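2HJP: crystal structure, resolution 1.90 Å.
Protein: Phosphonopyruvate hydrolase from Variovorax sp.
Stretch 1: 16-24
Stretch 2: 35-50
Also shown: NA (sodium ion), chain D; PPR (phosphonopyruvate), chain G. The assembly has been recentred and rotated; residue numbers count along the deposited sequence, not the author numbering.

Stretch 1, residues 16-24: LFTAMAAHN
Stretch 2, residues 35-50: GFGGIWGSGFELSASY

Strands 17-21 and 38-41 run parallel, their axes crossing at -44°, with Ala-19 paired to Gly-38, Met-20 to Ile-39 and Ala-21 to Trp-40 (CA-CA 4.3, 5.0 and 4.4 Å). The ladder comprises Gly-38 N to Thr-18 O (2.8 Å), Met-20 N to Gly-38 O (3.0 Å), Trp-40 N to Met-20 O (2.8 Å) and Ala-22 N to Trp-40 O (3.1 Å).

Phe-17 (chi1 t, chi2 83°) brings the end of its ring against the glycines, CZ lying 3.2 Å from Gly-37 O and 3.4 Å from Gly-38 N; a CB on Gly-38 would fall 2.7 Å from Phe-17 CZ. On the sheet face of Met-20 and Ile-39, Met-20 (t, p, p) curls against Phe-36 (m, chi2 -80°): its CB sits over the ring, 3.9 Å from the centroid, and CE reaches Phe-36 CZ at 3.5 Å. On the face of Ala-19 and Ala-21, Trp-40 (t, chi2 -131°) presents its edge to Ala-21, CD1 to CB 3.9 Å, while its NE1 donates to phosphonopyruvate O1 (2.9 Å).

Beyond the strands, Ser-42 (t) caps helix 43-49, OG accepting from Glu-45 N (2.9 Å) and donating to ligand O1 (2.7 Å). Glu-45 (m, chi2 -133°) points toward stretch 1, where OE1 accepts from His-23 ND1 (p, chi2 -83°; 2.7 Å). Sodium joins His-23 O (2.7 Å) and Ser-49 OG (p; 2.8 Å).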

# COMPACT_ATOMS: atom_id res chain seq x y z
N LEU A 16 14.53 6.76 -33.52
CA LEU A 16 14.24 5.49 -32.83
C LEU A 16 14.40 5.76 -31.33
O LEU A 16 15.50 6.18 -30.88
CB LEU A 16 15.24 4.43 -33.26
CG LEU A 16 15.21 3.06 -32.58
CD1 LEU A 16 13.80 2.51 -32.61
CD2 LEU A 16 16.22 2.13 -33.36
N PHE A 17 13.36 5.46 -30.55
CA PHE A 17 13.33 5.71 -29.09
C PHE A 17 13.67 4.41 -28.33
O PHE A 17 13.10 3.32 -28.64
CB PHE A 17 11.92 6.15 -28.73
CG PHE A 17 11.72 6.54 -27.30
CD1 PHE A 17 12.04 7.81 -26.88
CD2 PHE A 17 11.16 5.63 -26.40
CE1 PHE A 17 11.83 8.21 -25.55
CE2 PHE A 17 10.93 5.98 -25.08
CZ PHE A 17 11.26 7.31 -24.63
N THR A 18 14.60 4.49 -27.39
CA THR A 18 14.97 3.30 -26.62
C THR A 18 14.43 3.38 -25.19
O THR A 18 14.44 4.46 -24.56
CB THR A 18 16.50 3.12 -26.53
OG1 THR A 18 17.05 4.23 -25.85
CG2 THR A 18 17.12 3.10 -27.95
N ALA A 19 13.92 2.26 -24.72
CA ALA A 19 13.40 2.25 -23.35
C ALA A 19 14.00 0.98 -22.69
O ALA A 19 13.97 -0.10 -23.27
CB ALA A 19 11.86 2.14 -23.34
N MET A 20 14.49 1.14 -21.48
CA MET A 20 15.10 0.03 -20.68
C MET A 20 14.26 -0.36 -19.46
O MET A 20 13.71 0.49 -18.69
CB MET A 20 16.49 0.49 -20.18
CG MET A 20 17.19 -0.49 -19.18
SD MET A 20 17.34 -2.15 -19.88
CE MET A 20 18.71 -1.89 -21.08
N ALA A 21 14.18 -1.67 -19.27
CA ALA A 21 13.47 -2.20 -18.13
C ALA A 21 14.06 -1.70 -16.79
O ALA A 21 15.28 -1.47 -16.66
CB ALA A 21 13.60 -3.75 -18.16
N ALA A 22 13.19 -1.57 -15.79
CA ALA A 22 13.62 -1.21 -14.46
C ALA A 22 12.68 -1.88 -13.48
O ALA A 22 11.46 -1.87 -13.71
CB ALA A 22 13.62 0.32 -14.23
N HIS A 23 13.22 -2.46 -12.40
CA HIS A 23 12.37 -3.10 -11.37
C HIS A 23 12.28 -2.21 -10.09
O HIS A 23 11.60 -2.56 -9.10
CB HIS A 23 12.86 -4.53 -11.04
CG HIS A 23 14.34 -4.65 -10.84
ND1 HIS A 23 15.25 -4.78 -11.89
CD2 HIS A 23 15.08 -4.71 -9.70
CE1 HIS A 23 16.47 -4.92 -11.39
NE2 HIS A 23 16.39 -4.87 -10.07
N ASN A 24 13.00 -1.09 -10.07
CA ASN A 24 12.90 -0.13 -8.96
C ASN A 24 13.38 1.24 -9.43
O ASN A 24 13.88 1.32 -10.53
CB ASN A 24 13.65 -0.58 -7.69
CG ASN A 24 15.07 -0.82 -7.93
OD1 ASN A 24 15.72 -0.02 -8.52
ND2 ASN A 24 15.59 -1.93 -7.42
N GLY A 35 21.64 6.96 -20.58
CA GLY A 35 21.24 7.61 -21.81
C GLY A 35 20.06 7.00 -22.53
O GLY A 35 19.84 7.35 -23.68
N PHE A 36 19.32 6.06 -21.90
CA PHE A 36 18.17 5.52 -22.64
C PHE A 36 17.11 6.60 -22.73
O PHE A 36 17.06 7.51 -21.90
CB PHE A 36 17.62 4.25 -21.94
CG PHE A 36 18.51 3.07 -22.09
CD1 PHE A 36 18.50 2.33 -23.29
CD2 PHE A 36 19.40 2.75 -21.08
CE1 PHE A 36 19.35 1.27 -23.47
CE2 PHE A 36 20.30 1.67 -21.23
CZ PHE A 36 20.28 0.91 -22.45
N GLY A 37 16.26 6.49 -23.74
CA GLY A 37 15.19 7.44 -24.00
C GLY A 37 14.08 7.38 -22.97
O GLY A 37 13.52 8.41 -22.59
N GLY A 38 13.73 6.18 -22.53
CA GLY A 38 12.67 6.08 -21.55
C GLY A 38 12.85 4.81 -20.69
O GLY A 38 13.78 4.00 -20.94
N ILE A 39 11.99 4.67 -19.69
CA ILE A 39 11.99 3.53 -18.80
C ILE A 39 10.83 2.58 -19.17
O ILE A 39 9.74 3.05 -19.53
CB ILE A 39 11.79 4.01 -17.31
CG1 ILE A 39 12.89 5.03 -16.93
CG2 ILE A 39 11.76 2.79 -16.35
CD1 ILE A 39 14.35 4.52 -16.95
N TRP A 40 11.08 1.27 -19.12
CA TRP A 40 10.05 0.26 -19.39
C TRP A 40 9.68 -0.30 -17.99
O TRP A 40 10.51 -0.97 -17.33
CB TRP A 40 10.63 -0.83 -20.31
CG TRP A 40 9.86 -2.11 -20.42
CD1 TRP A 40 10.36 -3.37 -20.29
CD2 TRP A 40 8.46 -2.27 -20.75
NE1 TRP A 40 9.37 -4.31 -20.51
CE2 TRP A 40 8.20 -3.67 -20.79
CE3 TRP A 40 7.41 -1.38 -21.01
CZ2 TRP A 40 6.93 -4.19 -21.09
CZ3 TRP A 40 6.15 -1.87 -21.31
CH2 TRP A 40 5.91 -3.28 -21.35
N GLY A 41 8.45 -0.03 -17.56
CA GLY A 41 7.99 -0.49 -16.24
C GLY A 41 7.45 -1.90 -16.38
O GLY A 41 6.29 -2.19 -16.24
N SER A 42 8.39 -2.78 -16.67
CA SER A 42 8.20 -4.19 -16.91
C SER A 42 7.45 -5.02 -15.84
O SER A 42 7.86 -5.04 -14.71
CB SER A 42 9.61 -4.81 -17.08
OG SER A 42 9.46 -6.22 -17.25
N GLY A 43 6.37 -5.71 -16.22
CA GLY A 43 5.70 -6.59 -15.25
C GLY A 43 6.56 -7.85 -14.97
O GLY A 43 6.55 -8.40 -13.89
N PHE A 44 7.35 -8.28 -15.96
CA PHE A 44 8.18 -9.45 -15.79
C PHE A 44 9.27 -9.11 -14.75
O PHE A 44 9.54 -9.89 -13.78
CB PHE A 44 8.86 -9.80 -17.15
CG PHE A 44 9.83 -10.97 -17.03
CD1 PHE A 44 9.36 -12.27 -17.02
CD2 PHE A 44 11.19 -10.74 -16.84
CE1 PHE A 44 10.26 -13.36 -16.81
CE2 PHE A 44 12.07 -11.78 -16.63
CZ PHE A 44 11.58 -13.12 -16.62
N GLU A 45 9.91 -7.96 -14.94
CA GLU A 45 10.95 -7.54 -13.98
C GLU A 45 10.41 -7.33 -12.58
O GLU A 45 11.03 -7.78 -11.62
CB GLU A 45 11.64 -6.27 -14.40
CG GLU A 45 12.64 -6.51 -15.56
CD GLU A 45 13.98 -5.84 -15.30
OE1 GLU A 45 14.05 -5.05 -14.32
OE2 GLU A 45 14.93 -6.10 -16.07
N LEU A 46 9.27 -6.64 -12.42
CA LEU A 46 8.80 -6.42 -11.06
C LEU A 46 8.36 -7.77 -10.44
O LEU A 46 8.68 -8.05 -9.29
CB LEU A 46 7.65 -5.42 -11.07
CG LEU A 46 7.17 -5.02 -9.71
CD1 LEU A 46 8.28 -4.39 -8.92
CD2 LEU A 46 6.01 -4.08 -9.87
N SER A 47 7.65 -8.62 -11.18
CA SER A 47 7.26 -9.90 -10.57
C SER A 47 8.53 -10.73 -10.29
O SER A 47 8.61 -11.42 -9.29
CB SER A 47 6.25 -10.69 -11.48
OG SER A 47 6.93 -10.92 -12.70
N ALA A 48 9.53 -10.69 -11.16
CA ALA A 48 10.74 -11.48 -10.90
C ALA A 48 11.39 -10.97 -9.61
O ALA A 48 11.88 -11.77 -8.78
CB ALA A 48 11.73 -11.37 -12.10
N SER A 49 11.39 -9.66 -9.39
CA SER A 49 12.03 -9.11 -8.19
C SER A 49 11.31 -9.55 -6.88
O SER A 49 11.91 -9.61 -5.81
CB SER A 49 12.14 -7.58 -8.30
OG SER A 49 10.90 -6.96 -8.10
N TYR A 50 10.06 -9.97 -7.03
CA TYR A 50 9.21 -10.50 -5.96
C TYR A 50 9.26 -11.99 -5.96
O TYR A 50 8.62 -12.63 -5.15
CB TYR A 50 7.75 -10.03 -6.15
CG TYR A 50 7.56 -8.69 -5.44
CD1 TYR A 50 7.24 -8.64 -4.07
CD2 TYR A 50 7.76 -7.49 -6.11
CE1 TYR A 50 7.14 -7.40 -3.39
CE2 TYR A 50 7.67 -6.21 -5.43
CZ TYR A 50 7.36 -6.19 -4.09
OH TYR A 50 7.25 -5.00 -3.43
NA NA D . 11.38 -4.40 -7.11
C1 PPR G . 7.58 -7.48 -19.68
O1 PPR G . 8.80 -7.03 -19.69
O2' PPR G . 6.92 -7.65 -18.70
C2 PPR G . 7.04 -7.78 -21.05
C3 PPR G . 7.71 -8.23 -22.15
O2 PPR G . 5.72 -7.59 -21.13
P PPR G . 7.84 -10.08 -22.04
O1P PPR G . 6.37 -10.56 -22.11
O2P PPR G . 8.55 -10.38 -20.69
O3P PPR G . 8.57 -10.47 -23.24
O HOH W 1 18.63 6.94 -26.39
O HOH W 2 8.62 -2.63 -13.32